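Local coordinates for periplasmic binding protein (Veillonella parvula, PDB 4N01) that probably captures a solute, perhaps an iron–siderophore or similar metal chelate, in the periplasm and delivers it to an ABC importer, at residues A[63-69]-A[123-129]; A[206-211]-A[331-335]. One frame throughout, in Å; residues are numbered along the deposited sequence.

Contact 1. Residues A[63-69]-A[123-129]; sequences PTHAVSM and VKPDFAT
Strands 66-68 and 127-129 are parallel neighbours in the five-stranded sheet of the N-terminal lobe. The strand order, 3-2-1-4-5, is that of doubly wound Rossmann-like alpha/beta sheets; this pair joins strands 1 and 4, where the order switches direction. Their axes run 4.6 Å apart at 17°, with Val67 level with Ala128 and Ser68 level with Thr129. A loop, residues 123-126, leads into the second strand. Val123 carries its CG2 to 4.0 Å from Val67 CG2, and its O lies at the edge of the His65 ring, 3.4 Å from CD2. Lys124 has positive phi (50/57). Pro125 packs its CB 3.8 Å from Val67 CG2; Phe120 of helix 117-121 covers both side chains. Asp126, in the p rotamer, folds its carboxylate over the loop before the first strand. Asp126 OD2 accepts Thr64 N at 3.0 Å and Asp126 OD1 accepts His65 N at 3.0 Å, while Asp126 N donates to His65 O at 3.1 Å. A water bridges Asp126 OD2 (2.8 Å) and Thr64 OG1 (3.3 Å). Phe127 is extended with chi1 t. Its CB meets Pro63 CB at 3.6 Å, its CD2 meets Ala66 CB at 3.8 Å, and its ring packs edge-to-face with Phe179. Phe127 O accepts Val67 N at 2.8 Å. Ala128 points to the same side of the sheet as Val67. Thr129 points to the other side with Ser68; its OG1 bonds Trp153 O. Thr129 N donates to Val67 O at 3.0 Å, and Thr129 O accepts the amide of selenomethionine Met69 N at 2.8 Å, nearly straight at 177°.

Contact 2. Residues A[206-211]-A[331-335]; sequences LPRKRV and IHGIK
His332 brings the CE1 edge of its imidazole to Pro207 O and close to Lys209 CG, where the last turn of helix 320-332 packs beside the start of strand 209-214. This is helix-on-sheet packing in the C-terminal lobe. The two segments run roughly antiparallel, 155° apart end to end. The CA atoms are 7.6 Å apart for Leu206 with His332 and 7.7 Å for Lys209 with Ile331, so side chains fill the gap. Residues 206-211 are extended throughout. His332 takes chi1 m, chi2 -73°. His332 CE1 lies 3.3 Å from Pro207 O and 3.9 Å from Lys209 CG. NE2 bonds Ile236 O. Lys209 is m for chi1 and chi2, and its CG also touches Ile331 CG2 at 3.7 Å. Deeper in, Val211 CG1 and Ile331 CD1 are 4.5 Å apart, with Tyr266 and Ala238 of the flanking strands against both side chains. Gly333 leaves the helix with positive phi (70/24). The chain then turns so that Ile334, chi1 p, sets CG2 3.6 Å from Leu206 CD1, beside Leu203 of helix 182-203. One water joins the segments, 2.7 Å from Pro207 O, to which it donates, and 2.7 Å from His332 ND1.

In the fold
The two contacts lie on opposite sides of the chain's centre, one in each lobe. Their centres are 42 Å apart and their nearest atoms about 28 Å, so they do not touch. They come in series. Contact 1 closes within the five-stranded sheet before the chain runs along the long helix 182-203 to the four-stranded sheet. Contact 2 opens where that helix gives way to strand 209-214 and closes at the end of helix 320-332, near the C-terminus. Contact 1 joins two strands of one sheet; contact 2 joins a strand to a helix. Two parallel-sheet lobes linked by a long helix suit a solute-binding protein, whose ligand is expected between the lobes.

Contact 1. Residues A[63-69]-A[123-129]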
loop_
_atom_site.group_PDB
_atom_site.type_symbol
_atom_site.label_atom_id
_atom_site.label_comp_id
_atom_site.label_asym_id
_atom_site.label_seq_id
_atom_site.Cartn_x
_atom_site.Cartn_y
_atom_site.Cartn_z
ATOM N N PRO A 63 -23.061 -3.258 1.934
ATOM C CA PRO A 63 -23.282 -2.345 0.803
ATOM C C PRO A 63 -23.414 -3.147 -0.487
ATOM O O PRO A 63 -22.789 -4.202 -0.606
ATOM C CB PRO A 63 -21.991 -1.523 0.766
ATOM C CG PRO A 63 -21.517 -1.519 2.202
ATOM C CD PRO A 63 -21.861 -2.901 2.714
ATOM N N THR A 64 -24.221 -2.676 -1.436
ATOM C CA THR A 64 -24.459 -3.440 -2.653
ATOM C C THR A 64 -23.950 -2.710 -3.886
ATOM O O THR A 64 -23.885 -3.291 -4.972
ATOM C CB THR A 64 -25.947 -3.715 -2.842
ATOM O OG1 THR A 64 -26.629 -2.475 -3.063
ATOM C CG2 THR A 64 -26.510 -4.399 -1.614
ATOM N N HIS A 65 -23.625 -1.431 -3.716
ATOM C CA HIS A 65 -23.100 -0.604 -4.801
ATOM C C HIS A 65 -21.837 0.142 -4.365
ATOM O O HIS A 65 -21.800 1.379 -4.357
ATOM C CB HIS A 65 -24.154 0.394 -5.272
ATOM C CG HIS A 65 -25.267 -0.229 -6.051
ATOM N ND1 HIS A 65 -26.161 -1.131 -5.493
ATOM C CD2 HIS A 65 -25.633 -0.105 -7.345
ATOM C CE1 HIS A 65 -27.022 -1.518 -6.408
ATOM N NE2 HIS A 65 -26.726 -0.912 -7.550
ATOM N N ALA A 66 -20.799 -0.611 -4.013
ATOM C CA ALA A 66 -19.584 -0.023 -3.460
ATOM C C ALA A 66 -18.658 0.468 -4.568
ATOM O O ALA A 66 -18.545 -0.175 -5.618
ATOM C CB ALA A 66 -18.866 -1.039 -2.603
ATOM N N VAL A 67 -18.018 1.612 -4.340
ATOM C CA VAL A 67 -17.067 2.163 -5.295
ATOM C C VAL A 67 -15.704 2.273 -4.638
ATOM O O VAL A 67 -15.571 2.839 -3.547
ATOM C CB VAL A 67 -17.489 3.558 -5.808
ATOM C CG1 VAL A 67 -16.352 4.200 -6.609
ATOM C CG2 VAL A 67 -18.769 3.455 -6.668
ATOM N N SER A 68 -14.690 1.729 -5.298
ATOM C CA SER A 68 -13.334 1.871 -4.802
ATOM C C SER A 68 -12.591 2.913 -5.638
ATOM O O SER A 68 -12.497 2.786 -6.858
ATOM C CB SER A 68 -12.596 0.536 -4.850
ATOM O OG SER A 68 -11.231 0.736 -4.520
HETATM N N MSE A 69 -12.072 3.942 -4.974
HETATM C CA MSE A 69 -11.409 5.051 -5.658
HETATM C C MSE A 69 -9.901 4.848 -5.813
HETATM O O MSE A 69 -9.222 5.696 -6.391
HETATM C CB MSE A 69 -11.650 6.360 -4.888
HETATM C CG MSE A 69 -13.109 6.750 -4.738
HETATM SE SE MSE A 69 -13.911 7.453 -6.373
HETATM C CE MSE A 69 -13.301 9.314 -6.220
ATOM N N VAL A 123 -23.596 5.447 -10.971
ATOM C CA VAL A 123 -23.710 4.029 -10.624
ATOM C C VAL A 123 -24.448 3.812 -9.307
ATOM O O VAL A 123 -24.437 2.705 -8.758
ATOM C CB VAL A 123 -22.345 3.309 -10.576
ATOM C CG1 VAL A 123 -21.712 3.285 -11.961
ATOM C CG2 VAL A 123 -21.418 3.969 -9.562
ATOM N N LYS A 124 -25.092 4.873 -8.829
ATOM C CA LYS A 124 -25.866 4.850 -7.585
ATOM C C LYS A 124 -25.085 4.262 -6.412
ATOM O O LYS A 124 -25.550 3.300 -5.792
ATOM C CB LYS A 124 -27.163 4.052 -7.771
ATOM C CG LYS A 124 -27.882 4.324 -9.079
ATOM C CD LYS A 124 -29.107 3.428 -9.212
ATOM C CE LYS A 124 -29.804 3.616 -10.552
ATOM N NZ LYS A 124 -30.890 2.608 -10.753
ATOM N N PRO A 125 -23.912 4.841 -6.093
ATOM C CA PRO A 125 -23.065 4.263 -5.042
ATOM C C PRO A 125 -23.700 4.405 -3.666
ATOM O O PRO A 125 -24.449 5.358 -3.431
ATOM C CB PRO A 125 -21.803 5.125 -5.104
ATOM C CG PRO A 125 -22.294 6.451 -5.604
ATOM C CD PRO A 125 -23.376 6.123 -6.589
ATOM N N ASP A 126 -23.399 3.473 -2.765
ATOM C CA ASP A 126 -23.880 3.572 -1.392
ATOM C C ASP A 126 -22.717 3.488 -0.409
ATOM O O ASP A 126 -22.884 3.709 0.793
ATOM C CB ASP A 126 -24.958 2.516 -1.092
ATOM C CG ASP A 126 -24.486 1.078 -1.329
ATOM O OD1 ASP A 126 -23.336 0.861 -1.773
ATOM O OD2 ASP A 126 -25.296 0.150 -1.086
ATOM N N PHE A 127 -21.531 3.205 -0.942
ATOM C CA PHE A 127 -20.327 3.043 -0.132
ATOM C C PHE A 127 -19.130 3.399 -0.999
ATOM O O PHE A 127 -19.087 3.029 -2.174
ATOM C CB PHE A 127 -20.223 1.587 0.330
ATOM C CG PHE A 127 -18.970 1.262 1.111
ATOM C CD1 PHE A 127 -18.971 1.311 2.495
ATOM C CD2 PHE A 127 -17.807 0.867 0.458
ATOM C CE1 PHE A 127 -17.824 0.989 3.222
ATOM C CE2 PHE A 127 -16.652 0.538 1.178
ATOM C CZ PHE A 127 -16.668 0.600 2.563
ATOM N N ALA A 128 -18.163 4.119 -0.433
ATOM C CA ALA A 128 -16.959 4.467 -1.188
ATOM C C ALA A 128 -15.757 4.292 -0.295
ATOM O O ALA A 128 -15.842 4.562 0.901
ATOM C CB ALA A 128 -17.034 5.896 -1.694
ATOM N N THR A 129 -14.645 3.835 -0.868
ATOM C CA THR A 129 -13.410 3.672 -0.102
ATOM C C THR A 129 -12.219 4.003 -0.992
ATOM O O THR A 129 -12.344 3.999 -2.217
ATOM C CB THR A 129 -13.268 2.233 0.439
ATOM O OG1 THR A 129 -12.081 2.134 1.246
ATOM C CG2 THR A 129 -13.179 1.236 -0.715
HETATM O O HOH W 1 -27.683 0.582 -2.472
#

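Contact 2. Residues A[206-211]-A[331-335]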
loop_
_atom_site.group_PDB
_atom_site.type_symbol
_atom_site.label_atom_id
_atom_site.label_comp_id
_atom_site.label_asym_id
_atom_site.label_seq_id
_atom_site.Cartn_x
_atom_site.Cartn_y
_atom_site.Cartn_z
ATOM N N LEU A 206 19.878 -14.380 12.020
ATOM C CA LEU A 206 20.600 -13.751 10.910
ATOM C C LEU A 206 20.713 -12.255 11.198
ATOM O O LEU A 206 19.797 -11.663 11.767
ATOM C CB LEU A 206 19.873 -13.962 9.573
ATOM C CG LEU A 206 19.639 -15.414 9.140
ATOM C CD1 LEU A 206 19.019 -15.453 7.746
ATOM C CD2 LEU A 206 20.937 -16.207 9.185
ATOM N N PRO A 207 21.835 -11.632 10.803
ATOM C CA PRO A 207 22.034 -10.196 11.062
ATOM C C PRO A 207 21.016 -9.310 10.356
ATOM O O PRO A 207 20.598 -9.623 9.238
ATOM C CB PRO A 207 23.432 -9.913 10.489
ATOM C CG PRO A 207 23.712 -11.063 9.544
ATOM C CD PRO A 207 23.002 -12.252 10.151
ATOM N N ARG A 208 20.628 -8.204 10.988
ATOM C CA ARG A 208 19.696 -7.280 10.360
ATOM C C ARG A 208 20.454 -6.469 9.312
ATOM O O ARG A 208 21.675 -6.331 9.388
ATOM C CB ARG A 208 19.086 -6.342 11.413
ATOM C CG ARG A 208 18.439 -7.070 12.596
ATOM C CD ARG A 208 17.743 -6.092 13.532
ATOM N NE ARG A 208 16.644 -5.406 12.853
ATOM C CZ ARG A 208 15.413 -5.892 12.760
ATOM N NH1 ARG A 208 15.131 -7.074 13.297
ATOM N NH2 ARG A 208 14.470 -5.205 12.124
ATOM N N LYS A 209 19.733 -5.932 8.340
ATOM C CA LYS A 209 20.366 -5.162 7.270
ATOM C C LYS A 209 19.770 -3.767 7.185
ATOM O O LYS A 209 18.591 -3.574 7.481
ATOM C CB LYS A 209 20.172 -5.871 5.925
ATOM C CG LYS A 209 20.796 -7.245 5.869
ATOM C CD LYS A 209 22.309 -7.176 5.933
ATOM C CE LYS A 209 22.903 -8.576 5.808
ATOM N NZ LYS A 209 24.377 -8.540 5.669
ATOM N N ARG A 210 20.580 -2.795 6.774
ATOM C CA ARG A 210 20.089 -1.428 6.625
ATOM C C ARG A 210 19.700 -1.165 5.180
ATOM O O ARG A 210 20.438 -1.528 4.260
ATOM C CB ARG A 210 21.145 -0.445 7.113
ATOM C CG ARG A 210 21.236 -0.460 8.624
ATOM C CD ARG A 210 22.574 -0.002 9.120
ATOM N NE ARG A 210 22.850 1.407 8.839
ATOM C CZ ARG A 210 22.354 2.426 9.540
ATOM N NH1 ARG A 210 21.522 2.202 10.553
ATOM N NH2 ARG A 210 22.681 3.674 9.224
ATOM N N VAL A 211 18.528 -0.572 4.975
ATOM C CA VAL A 211 18.004 -0.390 3.615
ATOM C C VAL A 211 17.582 1.058 3.338
ATOM O O VAL A 211 17.278 1.818 4.248
ATOM C CB VAL A 211 16.833 -1.362 3.303
ATOM C CG1 VAL A 211 17.254 -2.804 3.586
ATOM C CG2 VAL A 211 15.573 -1.002 4.115
ATOM N N ILE A 331 17.293 -10.258 0.432
ATOM C CA ILE A 331 18.145 -9.494 1.356
ATOM C C ILE A 331 19.017 -10.401 2.218
ATOM O O ILE A 331 20.197 -10.123 2.449
ATOM C CB ILE A 331 17.284 -8.577 2.252
ATOM C CG1 ILE A 331 16.664 -7.472 1.396
ATOM C CG2 ILE A 331 18.099 -7.953 3.388
ATOM C CD1 ILE A 331 15.586 -6.676 2.098
ATOM N N HIS A 332 18.446 -11.517 2.653
ATOM C CA HIS A 332 19.117 -12.388 3.616
ATOM C C HIS A 332 19.628 -13.693 3.021
ATOM O O HIS A 332 20.292 -14.467 3.709
ATOM C CB HIS A 332 18.164 -12.695 4.758
ATOM C CG HIS A 332 17.811 -11.493 5.586
ATOM N ND1 HIS A 332 18.699 -10.911 6.460
ATOM C CD2 HIS A 332 16.663 -10.779 5.669
ATOM C CE1 HIS A 332 18.111 -9.883 7.058
ATOM N NE2 HIS A 332 16.882 -9.781 6.594
ATOM N N GLY A 333 19.311 -13.949 1.756
ATOM C CA GLY A 333 19.813 -15.134 1.072
ATOM C C GLY A 333 19.215 -16.444 1.560
ATOM O O GLY A 333 19.828 -17.498 1.410
ATOM N N ILE A 334 18.026 -16.383 2.150
ATOM C CA ILE A 334 17.330 -17.589 2.585
ATOM C C ILE A 334 16.434 -18.120 1.475
ATOM O O ILE A 334 16.142 -17.423 0.499
ATOM C CB ILE A 334 16.404 -17.328 3.798
ATOM C CG1 ILE A 334 15.281 -16.353 3.416
ATOM C CG2 ILE A 334 17.186 -16.812 4.974
ATOM C CD1 ILE A 334 14.134 -16.277 4.430
ATOM N N LYS A 335 15.991 -19.360 1.638
ATOM C CA LYS A 335 14.850 -19.869 0.891
ATOM C C LYS A 335 13.755 -20.194 1.902
ATOM O O LYS A 335 14.000 -20.928 2.857
ATOM C CB LYS A 335 15.223 -21.127 0.101
ATOM C CG LYS A 335 15.645 -20.879 -1.344
ATOM C CD LYS A 335 17.058 -20.317 -1.441
ATOM C CE LYS A 335 17.531 -20.248 -2.886
ATOM N NZ LYS A 335 16.538 -19.575 -3.770
HETATM O O HOH W 2 21.210 -11.418 7.267
#